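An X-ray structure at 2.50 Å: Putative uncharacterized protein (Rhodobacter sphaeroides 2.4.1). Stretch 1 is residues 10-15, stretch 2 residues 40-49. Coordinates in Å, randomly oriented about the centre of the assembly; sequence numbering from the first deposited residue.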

# COMPACT_ATOMS: atom_id res chain seq x y z
N VAL A 10 -1.49 13.06 -0.55
CA VAL A 10 -0.83 12.12 -1.44
C VAL A 10 -1.77 11.46 -2.45
O VAL A 10 -2.87 11.03 -2.10
CB VAL A 10 -0.14 11.00 -0.63
CG1 VAL A 10 0.83 10.25 -1.51
CG2 VAL A 10 0.56 11.59 0.58
N GLU A 11 -1.34 11.39 -3.70
CA GLU A 11 -2.12 10.74 -4.74
C GLU A 11 -1.24 9.88 -5.63
O GLU A 11 -0.25 10.36 -6.18
CB GLU A 11 -2.87 11.74 -5.62
CG GLU A 11 -3.70 11.04 -6.69
CD GLU A 11 -4.53 11.98 -7.55
OE1 GLU A 11 -5.26 12.81 -6.98
OE2 GLU A 11 -4.46 11.87 -8.79
N ILE A 12 -1.59 8.61 -5.77
CA ILE A 12 -0.83 7.72 -6.62
C ILE A 12 -1.66 7.32 -7.83
O ILE A 12 -2.86 7.58 -7.90
CB ILE A 12 -0.40 6.45 -5.85
CG1 ILE A 12 -1.63 5.71 -5.32
CG2 ILE A 12 0.52 6.82 -4.70
CD1 ILE A 12 -1.31 4.36 -4.71
N GLU A 13 -0.99 6.69 -8.79
CA GLU A 13 -1.62 6.21 -10.02
C GLU A 13 -1.07 4.80 -10.17
O GLU A 13 0.08 4.63 -10.59
CB GLU A 13 -1.19 7.09 -11.19
CG GLU A 13 -2.23 7.28 -12.28
CD GLU A 13 -2.41 6.06 -13.16
OE1 GLU A 13 -2.71 4.97 -12.64
OE2 GLU A 13 -2.24 6.20 -14.40
N VAL A 14 -1.86 3.79 -9.82
CA VAL A 14 -1.37 2.42 -9.90
C VAL A 14 -2.25 1.41 -10.63
O VAL A 14 -3.47 1.49 -10.62
CB VAL A 14 -1.09 1.87 -8.47
CG1 VAL A 14 -2.36 1.87 -7.65
CG2 VAL A 14 -0.50 0.48 -8.55
N GLU A 15 -1.59 0.45 -11.28
CA GLU A 15 -2.26 -0.61 -12.01
C GLU A 15 -1.98 -1.90 -11.25
O GLU A 15 -0.82 -2.29 -11.10
CB GLU A 15 -1.70 -0.74 -13.43
CG GLU A 15 -1.89 0.49 -14.30
CD GLU A 15 -3.35 0.84 -14.52
OE1 GLU A 15 -4.12 -0.07 -14.90
OE2 GLU A 15 -3.73 2.02 -14.33
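Stretch 2 (40-49) TARLSDLRVV

Stretch 2 lies against stretch 1 as an antiparallel β-sheet partner, joined mainly through backbone hydrogen bonds and supplemented by side-chain contacts on both faces of the sheet. The directions of strands 11-14 and 46-49 differ by 155°, and their axes approach to 4.3 Å. Register follows from the CA-CA spacings: Ile12 to Val48 and Val14 to Leu46 are 4.3 Å each, as expected of non-hydrogen-bonded pairs, whereas Glu13 to Arg47, the hydrogen-bonded pair between them, widens to 5.0 Å.

At that central pair the bonding is reciprocal, Glu13 N donating to Arg47 O at 2.7 Å and Arg47 N to Glu13 O at 2.9 Å. Beyond the Val14-Leu46 pair, Glu15 N donates to Asp45 O at 3.0 Å, with an angle of 148° at hydrogen; at the other end, Val49 N to Glu11 O is short at 2.6 Å but weak, its angle being only 126°. Asp45 O also receives a CA-H...O contact from Val14 CA at 3.2 Å. Glu13 O and Asp45 O are both acceptors, 3.4 Å apart; a water lies within hydrogen-bonding distance of both, its O 2.8 Å from Glu13 O and 2.7 Å from Asp45 O.

Before strand 46-49 the chain turns, with Asp45 N bonded to Arg42 O at 2.8 Å. Ala41, ahead of this turn, lies beside stretch 1, its CB 3.5 Å from Val14 CG2. The same Val14 CG2 lies 4.0 Å from Leu46 CB, on the face shared with Ile12 and Val48, whose CG2 atoms are a looser 4.4 Å apart. On the opposite face, Glu13 OE2 and Arg47 NH1 form a salt bridge at 3.4 Å; its hydrogen bond is nearly linear (173°) but weak at this length. Glu13 CB covers one face of the guanidinium. Together the two stretches bury 565 Å².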

# COMPACT_ATOMS: atom_id res chain seq x y z
N THR A 40 -0.84 -6.56 -4.93
CA THR A 40 0.42 -6.34 -5.65
C THR A 40 0.34 -5.39 -6.85
O THR A 40 -0.74 -5.09 -7.36
CB THR A 40 1.01 -7.69 -6.13
OG1 THR A 40 1.20 -8.55 -5.00
CG2 THR A 40 2.35 -7.49 -6.81
N ALA A 41 1.51 -4.92 -7.29
CA ALA A 41 1.63 -4.03 -8.44
C ALA A 41 3.09 -3.93 -8.89
O ALA A 41 3.98 -3.68 -8.08
CB ALA A 41 1.11 -2.64 -8.08
N ARG A 42 3.34 -4.14 -10.18
CA ARG A 42 4.69 -4.07 -10.73
C ARG A 42 5.28 -2.68 -10.47
O ARG A 42 4.54 -1.70 -10.43
CB ARG A 42 4.68 -4.34 -12.23
CG ARG A 42 4.08 -5.67 -12.65
CD ARG A 42 3.99 -5.75 -14.17
NE ARG A 42 3.34 -6.98 -14.63
CZ ARG A 42 3.87 -8.20 -14.53
NH1 ARG A 42 5.07 -8.36 -13.98
NH2 ARG A 42 3.21 -9.26 -14.97
N LEU A 43 6.60 -2.61 -10.32
CA LEU A 43 7.28 -1.34 -10.08
C LEU A 43 6.91 -0.31 -11.14
O LEU A 43 6.69 0.87 -10.83
CB LEU A 43 8.80 -1.52 -10.10
CG LEU A 43 9.50 -2.18 -8.91
CD1 LEU A 43 11.00 -2.20 -9.17
CD2 LEU A 43 9.19 -1.41 -7.63
N SER A 44 6.86 -0.75 -12.39
CA SER A 44 6.53 0.14 -13.50
C SER A 44 5.03 0.41 -13.64
O SER A 44 4.59 1.00 -14.62
CB SER A 44 7.08 -0.43 -14.81
OG SER A 44 6.74 -1.80 -14.96
N ASP A 45 4.24 -0.03 -12.65
CA ASP A 45 2.80 0.20 -12.69
C ASP A 45 2.34 1.20 -11.63
O ASP A 45 1.16 1.52 -11.56
CB ASP A 45 2.03 -1.12 -12.52
CG ASP A 45 2.14 -2.02 -13.74
OD1 ASP A 45 1.95 -1.53 -14.87
OD2 ASP A 45 2.41 -3.23 -13.56
N LEU A 46 3.26 1.69 -10.82
CA LEU A 46 2.91 2.64 -9.77
C LEU A 46 3.63 3.98 -9.95
O LEU A 46 4.84 4.04 -10.12
CB LEU A 46 3.22 2.05 -8.39
CG LEU A 46 2.75 2.79 -7.13
CD1 LEU A 46 2.66 1.82 -5.97
CD2 LEU A 46 3.69 3.95 -6.80
N ARG A 47 2.85 5.06 -9.91
CA ARG A 47 3.38 6.40 -10.08
C ARG A 47 2.80 7.37 -9.05
O ARG A 47 1.58 7.50 -8.92
CB ARG A 47 3.06 6.88 -11.50
CG ARG A 47 3.78 8.16 -11.90
CD ARG A 47 3.48 8.58 -13.35
NE ARG A 47 2.22 9.32 -13.49
CZ ARG A 47 1.04 8.78 -13.76
NH1 ARG A 47 0.93 7.47 -13.93
NH2 ARG A 47 -0.03 9.55 -13.88
N VAL A 48 3.67 8.05 -8.31
CA VAL A 48 3.25 9.02 -7.31
C VAL A 48 2.85 10.32 -8.01
O VAL A 48 3.70 11.06 -8.50
CB VAL A 48 4.39 9.30 -6.30
CG1 VAL A 48 3.99 10.41 -5.34
CG2 VAL A 48 4.71 8.03 -5.53
N VAL A 49 1.55 10.58 -8.04
CA VAL A 49 1.02 11.77 -8.71
C VAL A 49 1.35 13.07 -7.98
O VAL A 49 1.83 14.03 -8.59
CB VAL A 49 -0.51 11.65 -8.87
CG1 VAL A 49 -1.05 12.85 -9.63
CG2 VAL A 49 -0.84 10.36 -9.62
O HOH W 1 0.06 3.41 -13.14
O HOH W 2 0.84 -3.98 -11.84